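Local coordinates for protein N2152 (Neocallimastix frontalis, PDB 5U22) that probably hydrolyses rare arabinosyl substrates as a fungal family 39 glycoside hydrolase, built from a TIM barrel and a beta-sandwich, at residues 42-47 with 100-105; 66-71 with 244-249; 77-82 with 278-283. One frame throughout, in Å; residues are numbered along the deposited sequence.

Contact 1: 42-47 with 100-105; sequences GAHYGL and TIELAD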
ATOM      1  N   GLY A  42       3.592  -2.250   2.183  1.00 15.42           N
ATOM      2  CA  GLY A  42       3.295  -3.675   2.089  1.00 14.63           C
ATOM      3  C   GLY A  42       3.341  -4.111   0.640  1.00 13.96           C
ATOM      4  O   GLY A  42       3.417  -3.283  -0.269  1.00 12.19           O
ATOM      5  N   ALA A  43       3.285  -5.434   0.432  1.00 11.53           N
ATOM      6  CA  ALA A  43       3.359  -5.976  -0.926  1.00 12.63           C
ATOM      7  C   ALA A  43       2.693  -7.342  -1.014  1.00 15.87           C
ATOM      8  O   ALA A  43       2.744  -8.137  -0.074  1.00 18.39           O
ATOM      9  CB  ALA A  43       4.808  -6.094  -1.407  1.00 11.73           C
ATOM     10  N   HIS A  44       2.085  -7.603  -2.172  1.00 12.80           N
ATOM     11  CA  HIS A  44       1.512  -8.909  -2.487  1.00 13.44           C
ATOM     12  C   HIS A  44       2.627  -9.897  -2.814  1.00 16.11           C
ATOM     13  O   HIS A  44       3.464  -9.619  -3.672  1.00 13.80           O
ATOM     14  CB  HIS A  44       0.559  -8.770  -3.674  1.00 15.94           C
ATOM     15  CG  HIS A  44      -0.212 -10.012  -3.981  1.00 16.67           C
ATOM     16  ND1 HIS A  44      -0.774 -10.789  -2.993  1.00 16.37           N
ATOM     17  CD2 HIS A  44      -0.534 -10.603  -5.158  1.00 15.78           C
ATOM     18  CE1 HIS A  44      -1.401 -11.813  -3.546  1.00 17.45           C
ATOM     19  NE2 HIS A  44      -1.278 -11.719  -4.859  1.00 17.94           N
ATOM     20  N   TYR A  45       2.641 -11.052  -2.127  1.00 16.26           N
ATOM     21  CA  TYR A  45       3.744 -12.021  -2.234  1.00 13.78           C
ATOM     22  C   TYR A  45       5.100 -11.351  -2.020  1.00 14.87           C
ATOM     23  O   TYR A  45       6.123 -11.797  -2.553  1.00 15.07           O
ATOM     24  CB  TYR A  45       3.754 -12.748  -3.582  1.00 13.24           C
ATOM     25  CG  TYR A  45       2.744 -13.865  -3.757  1.00 14.31           C
ATOM     26  CD1 TYR A  45       1.406 -13.587  -4.028  1.00 13.46           C
ATOM     27  CD2 TYR A  45       3.147 -15.208  -3.711  1.00 18.04           C
ATOM     28  CE1 TYR A  45       0.490 -14.606  -4.236  1.00 17.21           C
ATOM     29  CE2 TYR A  45       2.225 -16.244  -3.907  1.00 12.81           C
ATOM     30  CZ  TYR A  45       0.906 -15.932  -4.179  1.00 16.97           C
ATOM     31  OH  TYR A  45      -0.009 -16.944  -4.377  1.00 16.10           O
ATOM     32  N   GLY A  46       5.116 -10.242  -1.273  1.00 14.62           N
ATOM     33  CA  GLY A  46       6.363  -9.534  -1.066  1.00 15.33           C
ATOM     34  C   GLY A  46       7.256 -10.199  -0.056  1.00 15.70           C
ATOM     35  O   GLY A  46       8.472 -10.001  -0.089  1.00 17.82           O
ATOM     36  N   LEU A  47       6.668 -10.992   0.834  1.00 12.73           N
ATOM     37  CA  LEU A  47       7.393 -11.761   1.833  1.00 13.95           C
ATOM     38  C   LEU A  47       6.919 -13.198   1.720  1.00 15.41           C
ATOM     39  O   LEU A  47       5.713 -13.446   1.739  1.00 16.99           O
ATOM     40  CB  LEU A  47       7.129 -11.220   3.241  1.00 16.12           C
ATOM     41  CG  LEU A  47       7.737 -11.983   4.417  1.00 15.44           C
ATOM     42  CD1 LEU A  47       9.250 -12.039   4.294  1.00 16.06           C
ATOM     43  CD2 LEU A  47       7.323 -11.328   5.739  1.00 16.89           C
ATOM     44  N   THR A 100      -2.643 -10.061   4.989  1.00 12.98           N
ATOM     45  CA  THR A 100      -3.942 -10.397   4.417  1.00 14.41           C
ATOM     46  C   THR A 100      -3.934 -11.846   3.940  1.00 14.47           C
ATOM     47  O   THR A 100      -2.992 -12.280   3.270  1.00 15.48           O
ATOM     48  CB  THR A 100      -4.236  -9.469   3.237  1.00 18.84           C
ATOM     49  OG1 THR A 100      -4.247  -8.103   3.679  1.00 17.07           O
ATOM     50  CG2 THR A 100      -5.569  -9.814   2.572  1.00 16.51           C
ATOM     51  N   ILE A 101      -4.996 -12.588   4.261  1.00 16.10           N
ATOM     52  CA  ILE A 101      -5.179 -13.958   3.777  1.00 14.56           C
ATOM     53  C   ILE A 101      -5.941 -13.936   2.455  1.00 15.77           C
ATOM     54  O   ILE A 101      -7.151 -13.697   2.436  1.00 14.59           O
ATOM     55  CB  ILE A 101      -5.930 -14.809   4.801  1.00 13.18           C
ATOM     56  CG1 ILE A 101      -5.139 -14.878   6.104  1.00 12.67           C
ATOM     57  CG2 ILE A 101      -6.189 -16.202   4.227  1.00 13.90           C
ATOM     58  CD1 ILE A 101      -5.948 -15.345   7.301  1.00 13.25           C
ATOM     59  N   GLU A 102      -5.264 -14.267   1.359  1.00 15.51           N
ATOM     60  CA  GLU A 102      -5.905 -14.312   0.034  1.00 13.61           C
ATOM     61  C   GLU A 102      -6.423 -15.729  -0.208  1.00 12.83           C
ATOM     62  O   GLU A 102      -5.700 -16.609  -0.675  1.00 12.73           O
ATOM     63  CB  GLU A 102      -4.925 -13.884  -1.051  1.00 14.42           C
ATOM     64  CG  GLU A 102      -5.572 -13.705  -2.445  1.00 13.71           C
ATOM     65  CD  GLU A 102      -4.541 -13.643  -3.573  1.00 23.74           C
ATOM     66  OE1 GLU A 102      -3.380 -14.043  -3.342  1.00 19.38           O
ATOM     67  OE2 GLU A 102      -4.894 -13.202  -4.688  1.00 18.24           O
ATOM     68  N   LEU A 103      -7.696 -15.958   0.113  1.00 16.47           N
ATOM     69  CA  LEU A 103      -8.244 -17.310   0.018  1.00 13.33           C
ATOM     70  C   LEU A 103      -8.281 -17.818  -1.419  1.00 16.29           C
ATOM     71  O   LEU A 103      -8.195 -19.032  -1.636  1.00 15.59           O
ATOM     72  CB  LEU A 103      -9.655 -17.348   0.619  1.00 13.67           C
ATOM     73  CG  LEU A 103      -9.769 -17.101   2.124  1.00 12.26           C
ATOM     74  CD1 LEU A 103     -11.227 -16.868   2.536  1.00 16.19           C
ATOM     75  CD2 LEU A 103      -9.202 -18.287   2.878  1.00 13.38           C
ATOM     76  N   ALA A 104      -8.422 -16.921  -2.407  1.00 18.60           N
ATOM     77  CA  ALA A 104      -8.547 -17.363  -3.796  1.00 17.98           C
ATOM     78  C   ALA A 104      -7.378 -18.239  -4.214  1.00 14.90           C
ATOM     79  O   ALA A 104      -7.546 -19.165  -5.015  1.00 16.85           O
ATOM     80  CB  ALA A 104      -8.650 -16.157  -4.736  1.00 16.27           C
ATOM     81  N   ASP A 105      -6.189 -17.983  -3.675  1.00 17.02           N
ATOM     82  CA  ASP A 105      -5.020 -18.699  -4.174  1.00 14.48           C
ATOM     83  C   ASP A 105      -4.922 -20.125  -3.637  1.00 16.42           C
ATOM     84  O   ASP A 105      -3.955 -20.830  -3.948  1.00 14.59           O
ATOM     85  CB  ASP A 105      -3.753 -17.900  -3.876  1.00 16.77           C
ATOM     86  CG  ASP A 105      -3.521 -16.809  -4.902  1.00 17.76           C
ATOM     87  OD1 ASP A 105      -4.497 -16.451  -5.597  1.00 19.12           O
ATOM     88  OD2 ASP A 105      -2.371 -16.340  -5.058  1.00 18.76           O
TER
HETATM   89  O   HOH W   1      -2.729 -13.921  -6.525  1.00 23.14           O
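His44 and Tyr45 reach from a type II turn toward two carboxylates, those of Glu102, the last residue of strand 98-102, and Asp105 in the 3-10 segment that follows. Tyr45 has CG anti to its carbonyl carbon (chi1 -78°), which sends the ring straight at Asp105: OH donates a short bond of 2.5 Å to OD2, taking the anti lone pair, with OD2 near the ring plane. His44 has CG anti to its backbone N (chi1 -173°) and presents its CE1 edge to Glu102, with CE1 3.0 Å from OE1 and ring and carboxylate planes 74° apart. Tyr45 CD1 lies 3.3 Å above the His44 ring, toward its rim. Water 1 ties the groups together; it meets His44 NE2 at 3.1 Å and donates to Glu102 OE2 and Asp105 OD2. A phenylalanine in place of Tyr45 would probably leave Asp105 OD2 with the water but no hydroxyl donor on its anti side. Asp105 OD1 is held separately by Tyr112. Glu102 OE1 and Asp105 OD2 stand 3.0 Å apart with no bond between them; the tyrosine hydroxyl and the water, both donating to OD2, probably offset part of the repulsion between two such close acceptors.

Contact 2: 66-71 with 244-249; sequences VMRAPA and INEYCD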
ATOM      1  N   VAL A  66       0.858  -3.840   6.303  1.00 13.90           N
ATOM      2  CA  VAL A  66       0.098  -5.050   6.000  1.00 13.56           C
ATOM      3  C   VAL A  66       0.641  -5.662   4.720  1.00 16.59           C
ATOM      4  O   VAL A  66       0.680  -4.991   3.679  1.00 18.50           O
ATOM      5  CB  VAL A  66      -1.408  -4.778   5.847  1.00 15.87           C
ATOM      6  CG1 VAL A  66      -2.137  -6.089   5.637  1.00 18.35           C
ATOM      7  CG2 VAL A  66      -1.959  -4.056   7.063  1.00 16.19           C
ATOM      8  N   MET A  67       1.043  -6.938   4.791  1.00 13.89           N
ATOM      9  CA  MET A  67       1.395  -7.699   3.600  1.00 16.81           C
ATOM     10  C   MET A  67       0.177  -8.464   3.091  1.00 13.85           C
ATOM     11  O   MET A  67      -0.880  -8.488   3.726  1.00 15.14           O
ATOM     12  CB  MET A  67       2.538  -8.676   3.894  1.00 14.43           C
ATOM     13  CG  MET A  67       3.777  -8.028   4.467  1.00 13.42           C
ATOM     14  SD  MET A  67       4.611  -6.862   3.355  1.00 16.19           S
ATOM     15  CE  MET A  67       5.455  -7.945   2.202  1.00 14.18           C
ATOM     16  N   ARG A  68       0.333  -9.130   1.944  1.00 13.36           N
ATOM     17  CA  ARG A  68      -0.695 -10.015   1.405  1.00 11.99           C
ATOM     18  C   ARG A  68      -0.046 -11.314   0.959  1.00 14.34           C
ATOM     19  O   ARG A  68       1.040 -11.308   0.371  1.00 15.62           O
ATOM     20  CB  ARG A  68      -1.435  -9.353   0.234  1.00 13.04           C
ATOM     21  CG  ARG A  68      -2.667 -10.099  -0.316  1.00 11.97           C
ATOM     22  CD  ARG A  68      -3.472  -9.054  -1.084  1.00 19.88           C
ATOM     23  NE  ARG A  68      -4.668  -9.480  -1.811  1.00 19.33           N
ATOM     24  CZ  ARG A  68      -4.733  -9.594  -3.141  1.00 16.62           C
ATOM     25  NH1 ARG A  68      -3.652  -9.406  -3.893  1.00 15.72           N
ATOM     26  NH2 ARG A  68      -5.881  -9.918  -3.718  1.00 21.74           N
ATOM     27  N   ALA A  69      -0.701 -12.429   1.263  1.00 11.62           N
ATOM     28  CA  ALA A  69      -0.117 -13.734   0.992  1.00 15.10           C
ATOM     29  C   ALA A  69      -1.234 -14.721   0.704  1.00 13.48           C
ATOM     30  O   ALA A  69      -2.364 -14.527   1.169  1.00 17.15           O
ATOM     31  CB  ALA A  69       0.741 -14.224   2.174  1.00 16.24           C
ATOM     32  N   PRO A  70      -0.950 -15.782  -0.051  1.00 13.97           N
ATOM     33  CA  PRO A  70      -1.973 -16.792  -0.343  1.00 19.19           C
ATOM     34  C   PRO A  70      -2.304 -17.633   0.877  1.00 17.33           C
ATOM     35  O   PRO A  70      -1.433 -17.967   1.680  1.00 16.80           O
ATOM     36  CB  PRO A  70      -1.309 -17.654  -1.423  1.00 15.02           C
ATOM     37  CG  PRO A  70       0.190 -17.518  -1.119  1.00 13.52           C
ATOM     38  CD  PRO A  70       0.325 -16.061  -0.744  1.00 15.06           C
ATOM     39  N   ALA A  71      -3.581 -18.024   0.986  1.00 15.92           N
ATOM     40  CA  ALA A  71      -3.985 -18.873   2.105  1.00 15.97           C
ATOM     41  C   ALA A  71      -3.272 -20.224   2.074  1.00 16.24           C
ATOM     42  O   ALA A  71      -2.998 -20.803   3.132  1.00 16.43           O
ATOM     43  CB  ALA A  71      -5.508 -19.068   2.105  1.00 15.20           C
ATOM     44  N   ILE A 244      -6.103  -1.042  -0.499  1.00 15.88           N
ATOM     45  CA  ILE A 244      -5.774  -1.127  -1.917  1.00 15.84           C
ATOM     46  C   ILE A 244      -4.664  -2.156  -2.021  1.00 15.38           C
ATOM     47  O   ILE A 244      -3.485  -1.800  -2.010  1.00 15.99           O
ATOM     48  CB  ILE A 244      -5.351   0.237  -2.498  1.00 17.18           C
ATOM     49  CG1 ILE A 244      -6.442   1.279  -2.240  1.00 12.83           C
ATOM     50  CG2 ILE A 244      -5.070   0.137  -4.002  1.00 14.51           C
ATOM     51  CD1 ILE A 244      -7.824   0.870  -2.757  1.00 14.60           C
ATOM     52  N   ASN A 245      -5.022  -3.442  -2.087  1.00 13.71           N
ATOM     53  CA  ASN A 245      -4.039  -4.460  -1.758  1.00 17.17           C
ATOM     54  C   ASN A 245      -3.281  -4.973  -2.970  1.00 13.67           C
ATOM     55  O   ASN A 245      -2.566  -5.972  -2.857  1.00 14.62           O
ATOM     56  CB  ASN A 245      -4.670  -5.610  -0.941  1.00 21.02           C
ATOM     57  CG  ASN A 245      -5.852  -6.276  -1.620  1.00 19.05           C
ATOM     58  OD1 ASN A 245      -6.027  -6.187  -2.837  1.00 18.66           O
ATOM     59  ND2 ASN A 245      -6.658  -6.981  -0.830  1.00 16.80           N
ATOM     60  N   GLU A 246      -3.388  -4.278  -4.106  1.00 16.60           N
ATOM     61  CA  GLU A 246      -2.390  -4.311  -5.176  1.00 12.76           C
ATOM     62  C   GLU A 246      -2.337  -2.925  -5.793  1.00 17.07           C
ATOM     63  O   GLU A 246      -3.379  -2.401  -6.192  1.00 14.40           O
ATOM     64  CB  GLU A 246      -2.729  -5.342  -6.263  1.00 11.85           C
ATOM     65  CG  GLU A 246      -2.731  -6.806  -5.763  1.00 14.35           C
ATOM     66  CD  GLU A 246      -2.928  -7.791  -6.891  1.00 16.67           C
ATOM     67  OE1 GLU A 246      -2.490  -7.467  -8.009  1.00 15.81           O
ATOM     68  OE2 GLU A 246      -3.524  -8.871  -6.664  1.00 16.20           O
ATOM     69  N   TYR A 247      -1.145  -2.327  -5.882  1.00 13.15           N
ATOM     70  CA  TYR A 247      -1.034  -1.040  -6.565  1.00 13.30           C
ATOM     71  C   TYR A 247       0.276  -0.927  -7.328  1.00 16.43           C
ATOM     72  O   TYR A 247       1.321  -1.385  -6.861  1.00 15.88           O
ATOM     73  CB  TYR A 247      -1.165   0.156  -5.597  1.00 13.20           C
ATOM     74  CG  TYR A 247      -0.054   0.384  -4.577  1.00 13.41           C
ATOM     75  CD1 TYR A 247      -0.184  -0.065  -3.265  1.00 12.65           C
ATOM     76  CD2 TYR A 247       1.078   1.126  -4.901  1.00 12.87           C
ATOM     77  CE1 TYR A 247       0.807   0.171  -2.321  1.00 15.89           C
ATOM     78  CE2 TYR A 247       2.074   1.359  -3.972  1.00 15.47           C
ATOM     79  CZ  TYR A 247       1.933   0.891  -2.686  1.00 16.77           C
ATOM     80  OH  TYR A 247       2.918   1.135  -1.760  1.00 15.96           O
ATOM     81  N   CYS A 248       0.211  -0.278  -8.490  1.00 13.74           N
ATOM     82  CA  CYS A 248       1.373  -0.107  -9.360  1.00 14.00           C
ATOM     83  C   CYS A 248       1.011   0.883 -10.448  1.00 16.80           C
ATOM     84  O   CYS A 248      -0.156   0.994 -10.828  1.00 14.88           O
ATOM     85  CB  CYS A 248       1.786  -1.443  -9.992  1.00 15.77           C
ATOM     86  SG  CYS A 248       3.363  -1.448 -10.887  1.00 16.80           S
ATOM     87  N   ASP A 249       2.017   1.608 -10.935  1.00 15.21           N
ATOM     88  CA  ASP A 249       1.856   2.371 -12.163  1.00 14.87           C
ATOM     89  C   ASP A 249       1.367   1.459 -13.283  1.00 15.00           C
ATOM     90  O   ASP A 249       1.606   0.248 -13.267  1.00 13.66           O
ATOM     91  CB  ASP A 249       3.192   3.008 -12.563  1.00 15.83           C
ATOM     92  CG  ASP A 249       3.047   3.948 -13.735  1.00 19.43           C
ATOM     93  OD1 ASP A 249       2.616   5.093 -13.507  1.00 16.00           O
ATOM     94  OD2 ASP A 249       3.324   3.540 -14.883  1.00 17.68           O
TER
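Arg68 of strand 66-70 projects across the interior of the TIM barrel to Asn245 of strand 242-247, not a neighbour in the sheet, and to Glu246, where the chain turns a corner; the closest CA atoms, those of Arg68 and Asn245, are 7.2 Å apart. The ionic part is a salt bridge: Arg68 NH1 donates to the anti lone pair of Glu246 OE2 over 2.8 Å at 154°, and OE2 lies only 14° out of the guanidinium plane. An extended Arg68 chain, with CG anti to the backbone N, carries the group that far. The stacking part comes from Asn245, whose amide lies over one guanidinium face, planes 25° apart, with OD1 3.6 Å above its centre. Outside, Glu143 takes Arg68 NE by a salt bridge and Asn245 ND2 by a hydrogen bond, while Asn146 accepts from Arg68 NH2; all these partners probably limit the guanidinium's rotation. Glu246 OE1 hydrogen-bonds to a bound buffer molecule, at a place consistent with the nucleophile position of clan GH-A barrels. The apolar part is Arg68 CD, 3.6 Å from Asn245 CB. Separately, CD approaches Asn245 O at 3.7 Å, a buried carbonyl oxygen with no hydrogen-bond partner in the model.

Contact 3: 77-82 with 278-283; sequences RQQPIG and ITWWFV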
ATOM      1  N   ARG A  77      -1.920 -25.501  -5.673  1.00 17.99           N
ATOM      2  CA  ARG A  77      -2.313 -24.163  -5.280  1.00 16.52           C
ATOM      3  C   ARG A  77      -1.982 -23.194  -6.411  1.00 16.91           C
ATOM      4  O   ARG A  77      -1.452 -23.578  -7.459  1.00 14.82           O
ATOM      5  CB  ARG A  77      -1.621 -23.772  -3.973  1.00 17.61           C
ATOM      6  CG  ARG A  77      -1.697 -24.829  -2.883  1.00 15.31           C
ATOM      7  CD  ARG A  77      -3.099 -25.349  -2.641  1.00 16.17           C
ATOM      8  NE  ARG A  77      -3.146 -26.105  -1.392  1.00 19.73           N
ATOM      9  CZ  ARG A  77      -4.268 -26.539  -0.828  1.00 21.26           C
ATOM     10  NH1 ARG A  77      -5.436 -26.295  -1.396  1.00 20.93           N
ATOM     11  NH2 ARG A  77      -4.214 -27.200   0.317  1.00 22.91           N
ATOM     12  N   GLN A  78      -2.315 -21.918  -6.203  1.00 16.18           N
ATOM     13  CA  GLN A  78      -2.031 -20.923  -7.229  1.00 15.10           C
ATOM     14  C   GLN A  78      -0.535 -20.811  -7.498  1.00 15.42           C
ATOM     15  O   GLN A  78      -0.114 -20.737  -8.655  1.00 16.84           O
ATOM     16  CB  GLN A  78      -2.588 -19.559  -6.823  1.00 17.37           C
ATOM     17  CG  GLN A  78      -2.322 -18.433  -7.827  1.00 18.46           C
ATOM     18  CD  GLN A  78      -3.113 -18.548  -9.127  1.00 20.07           C
ATOM     19  OE1 GLN A  78      -2.797 -17.880 -10.105  1.00 17.60           O
ATOM     20  NE2 GLN A  78      -4.150 -19.372  -9.137  1.00 17.41           N
ATOM     21  N   GLN A  79       0.276 -20.775  -6.451  1.00 16.62           N
ATOM     22  CA  GLN A  79       1.712 -20.602  -6.589  1.00 16.43           C
ATOM     23  C   GLN A  79       2.453 -21.590  -5.699  1.00 21.33           C
ATOM     24  O   GLN A  79       1.886 -22.132  -4.741  1.00 18.78           O
ATOM     25  CB  GLN A  79       2.124 -19.165  -6.226  1.00 14.79           C
ATOM     26  CG  GLN A  79       1.525 -18.089  -7.128  1.00 17.36           C
ATOM     27  CD  GLN A  79       2.046 -18.156  -8.562  1.00 22.13           C
ATOM     28  OE1 GLN A  79       3.067 -18.789  -8.835  1.00 22.69           O
ATOM     29  NE2 GLN A  79       1.353 -17.485  -9.476  1.00 22.64           N
ATOM     30  N   PRO A  80       3.733 -21.846  -5.990  1.00 18.78           N
ATOM     31  CA  PRO A  80       4.511 -22.767  -5.145  1.00 18.49           C
ATOM     32  C   PRO A  80       4.923 -22.186  -3.799  1.00 23.20           C
ATOM     33  O   PRO A  80       5.367 -22.956  -2.934  1.00 22.71           O
ATOM     34  CB  PRO A  80       5.753 -23.072  -6.002  1.00 19.45           C
ATOM     35  CG  PRO A  80       5.838 -21.948  -6.974  1.00 21.09           C
ATOM     36  CD  PRO A  80       4.426 -21.515  -7.247  1.00 16.62           C
ATOM     37  N   ILE A  81       4.795 -20.870  -3.595  1.00 18.24           N
ATOM     38  CA  ILE A  81       5.342 -20.187  -2.424  1.00 14.60           C
ATOM     39  C   ILE A  81       4.301 -19.268  -1.796  1.00 16.23           C
ATOM     40  O   ILE A  81       3.283 -18.929  -2.404  1.00 16.95           O
ATOM     41  CB  ILE A  81       6.609 -19.358  -2.768  1.00 14.75           C
ATOM     42  CG1 ILE A  81       6.266 -18.037  -3.472  1.00 18.68           C
ATOM     43  CG2 ILE A  81       7.630 -20.178  -3.554  1.00 18.14           C
ATOM     44  CD1 ILE A  81       5.583 -18.147  -4.834  1.00 17.55           C
ATOM     45  N   GLY A  82       4.583 -18.856  -0.558  1.00 19.77           N
ATOM     46  CA  GLY A  82       3.921 -17.731   0.071  1.00 19.64           C
ATOM     47  C   GLY A  82       2.969 -18.045   1.201  1.00 18.76           C
ATOM     48  O   GLY A  82       2.193 -17.160   1.584  1.00 19.00           O
ATOM     49  N   ILE A 278       1.908  -3.233  -2.636  1.00 15.21           N
ATOM     50  CA  ILE A 278       2.455  -3.219  -3.979  1.00 13.60           C
ATOM     51  C   ILE A 278       2.070  -4.505  -4.722  1.00 16.51           C
ATOM     52  O   ILE A 278       1.892  -5.572  -4.118  1.00 14.71           O
ATOM     53  CB  ILE A 278       3.980  -3.033  -3.901  1.00 13.00           C
ATOM     54  CG1 ILE A 278       4.294  -1.705  -3.203  1.00 14.28           C
ATOM     55  CG2 ILE A 278       4.632  -3.047  -5.288  1.00 11.76           C
ATOM     56  CD1 ILE A 278       5.749  -1.575  -2.835  1.00 16.77           C
ATOM     57  N   THR A 279       1.914  -4.389  -6.043  1.00 13.09           N
ATOM     58  CA  THR A 279       1.642  -5.534  -6.902  1.00 13.71           C
ATOM     59  C   THR A 279       2.745  -6.584  -6.817  1.00 17.61           C
ATOM     60  O   THR A 279       3.825  -6.371  -6.251  1.00 16.59           O
ATOM     61  CB  THR A 279       1.511  -5.098  -8.367  1.00 12.61           C
ATOM     62  OG1 THR A 279       2.579  -4.190  -8.699  1.00 18.09           O
ATOM     63  CG2 THR A 279       0.162  -4.440  -8.618  1.00 14.86           C
ATOM     64  N   TRP A 280       2.442  -7.747  -7.404  1.00 13.71           N
ATOM     65  CA  TRP A 280       3.417  -8.809  -7.684  1.00 11.45           C
ATOM     66  C   TRP A 280       3.295  -9.114  -9.171  1.00 17.65           C
ATOM     67  O   TRP A 280       2.684 -10.113  -9.565  1.00 19.08           O
ATOM     68  CB  TRP A 280       3.154 -10.035  -6.832  1.00 14.36           C
ATOM     69  CG  TRP A 280       4.117 -11.171  -7.078  1.00 14.91           C
ATOM     70  CD1 TRP A 280       5.472 -11.089  -7.247  1.00 15.85           C
ATOM     71  CD2 TRP A 280       3.780 -12.555  -7.184  1.00 19.63           C
ATOM     72  NE1 TRP A 280       6.001 -12.343  -7.428  1.00 16.07           N
ATOM     73  CE2 TRP A 280       4.979 -13.260  -7.409  1.00 13.59           C
ATOM     74  CE3 TRP A 280       2.576 -13.269  -7.109  1.00 16.21           C
ATOM     75  CZ2 TRP A 280       5.010 -14.645  -7.557  1.00 15.76           C
ATOM     76  CZ3 TRP A 280       2.608 -14.640  -7.248  1.00 16.45           C
ATOM     77  CH2 TRP A 280       3.816 -15.317  -7.469  1.00 18.78           C
ATOM     78  N   TRP A 281       3.858  -8.240 -10.005  1.00 13.24           N
ATOM     79  CA  TRP A 281       3.773  -8.472 -11.442  1.00 13.15           C
ATOM     80  C   TRP A 281       4.787  -9.490 -11.944  1.00 17.70           C
ATOM     81  O   TRP A 281       4.556 -10.096 -12.994  1.00 19.61           O
ATOM     82  CB  TRP A 281       3.968  -7.169 -12.226  1.00 12.92           C
ATOM     83  CG  TRP A 281       2.733  -6.346 -12.352  1.00 15.19           C
ATOM     84  CD1 TRP A 281       2.547  -5.077 -11.888  1.00 17.12           C
ATOM     85  CD2 TRP A 281       1.508  -6.730 -12.979  1.00 15.53           C
ATOM     86  NE1 TRP A 281       1.283  -4.641 -12.200  1.00 15.61           N
ATOM     87  CE2 TRP A 281       0.626  -5.638 -12.872  1.00 16.05           C
ATOM     88  CE3 TRP A 281       1.076  -7.883 -13.644  1.00 15.99           C
ATOM     89  CZ2 TRP A 281      -0.666  -5.670 -13.384  1.00 18.14           C
ATOM     90  CZ3 TRP A 281      -0.200  -7.912 -14.153  1.00 18.11           C
ATOM     91  CH2 TRP A 281      -1.061  -6.812 -14.022  1.00 16.73           C
ATOM     92  N   PHE A 282       5.896  -9.688 -11.237  1.00 16.58           N
ATOM     93  CA  PHE A 282       6.997 -10.511 -11.733  1.00 15.26           C
ATOM     94  C   PHE A 282       6.989 -11.833 -10.978  1.00 15.04           C
ATOM     95  O   PHE A 282       7.704 -12.030  -9.995  1.00 18.31           O
ATOM     96  CB  PHE A 282       8.282  -9.737 -11.627  1.00 17.31           C
ATOM     97  CG  PHE A 282       8.210  -8.471 -12.397  1.00 19.70           C
ATOM     98  CD1 PHE A 282       8.246  -8.503 -13.778  1.00 15.82           C
ATOM     99  CD2 PHE A 282       7.955  -7.265 -11.759  1.00 18.98           C
ATOM    100  CE1 PHE A 282       8.105  -7.336 -14.515  1.00 16.31           C
ATOM    101  CE2 PHE A 282       7.817  -6.106 -12.488  1.00 15.36           C
ATOM    102  CZ  PHE A 282       7.896  -6.146 -13.879  1.00 16.71           C
ATOM    103  N   VAL A 283       6.145 -12.736 -11.463  1.00 16.50           N
ATOM    104  CA  VAL A 283       5.874 -14.023 -10.833  1.00 16.70           C
ATOM    105  C   VAL A 283       7.140 -14.860 -10.659  1.00 19.30           C
ATOM    106  O   VAL A 283       7.250 -15.561  -9.643  1.00 19.31           O
ATOM    107  CB  VAL A 283       4.784 -14.761 -11.627  1.00 19.74           C
ATOM    108  CG1 VAL A 283       4.575 -16.167 -11.094  1.00 25.49           C
ATOM    109  CG2 VAL A 283       3.476 -13.998 -11.527  1.00 18.40           C
TER
HETATM  110  O   HOH W   2       6.366 -18.050  -8.648  1.00 27.22           O
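Gln79 and Trp280 approach from opposite directions, the Gln79 chain reaching the indole edge, between two loops at the C-terminal ends of barrel strands, one following strand 66-70 and the other strand 275-278. Apolar and amide-to-ring contacts do most of the work. Gln79 is bent at its second torsion (chi2 -67°), which folds the side chain so that CG and CD both press on the rim of the indole: CG is 3.6 Å from Trp280 CH2, and CD is 3.5 Å from that same CH2. Both carbons lie near the indole plane, which makes this an edge contact; the amide stands almost upright to the ring, with planes 81° apart, which excludes a parallel stack. Ile81 adds a looser approach, its CD1 4.3 Å from Trp280 CH2. Val283 CA sits 3.2 Å above one indole face, toward the rim, while its CG1 lies 3.8 Å from Gln79 OE1.

Polar links are indirect, and no hydrogen bond joins the two segments. Water 2, in the indole plane at its edge, donates to Val283 O at 2.8 Å and only weakly to Gln79 OE1 at 3.4 Å.

Beyond the pair, Trp280 stacks with Tyr45, which Gln79 also touches, and Trp280 O hydrogen-bonds to the buffer molecule in the pocket. Across these two segments the indole is held by van der Waals contact, with one unevenly bonded water as the polar link; the Tyr45 stack probably helps place it.

How the contacts relate
The three contacts cluster at one end of the TIM barrel, their centres about 6 Å (contacts 1 and 2), about 8 Å (1 and 3) and about 10 Å (2 and 3) apart. Along the chain the segments run 42-47, 66-71, 77-82, 100-105, 244-249 and 278-283, so every pair of contacts crosses. Contacts 1 and 2 share the parallel sheet, in which strands 66-70 and 98-102 are neighbours. Segment 42-47 has backbone hydrogen bonds to both Arg68 and Ile278, and so bridges the outermost strands 66-70 and 275-278. The side chains of His44, Glu246 and Trp280, one from each contact, all lie within about 4 Å of the bound buffer molecule, which probably marks the active-site pocket.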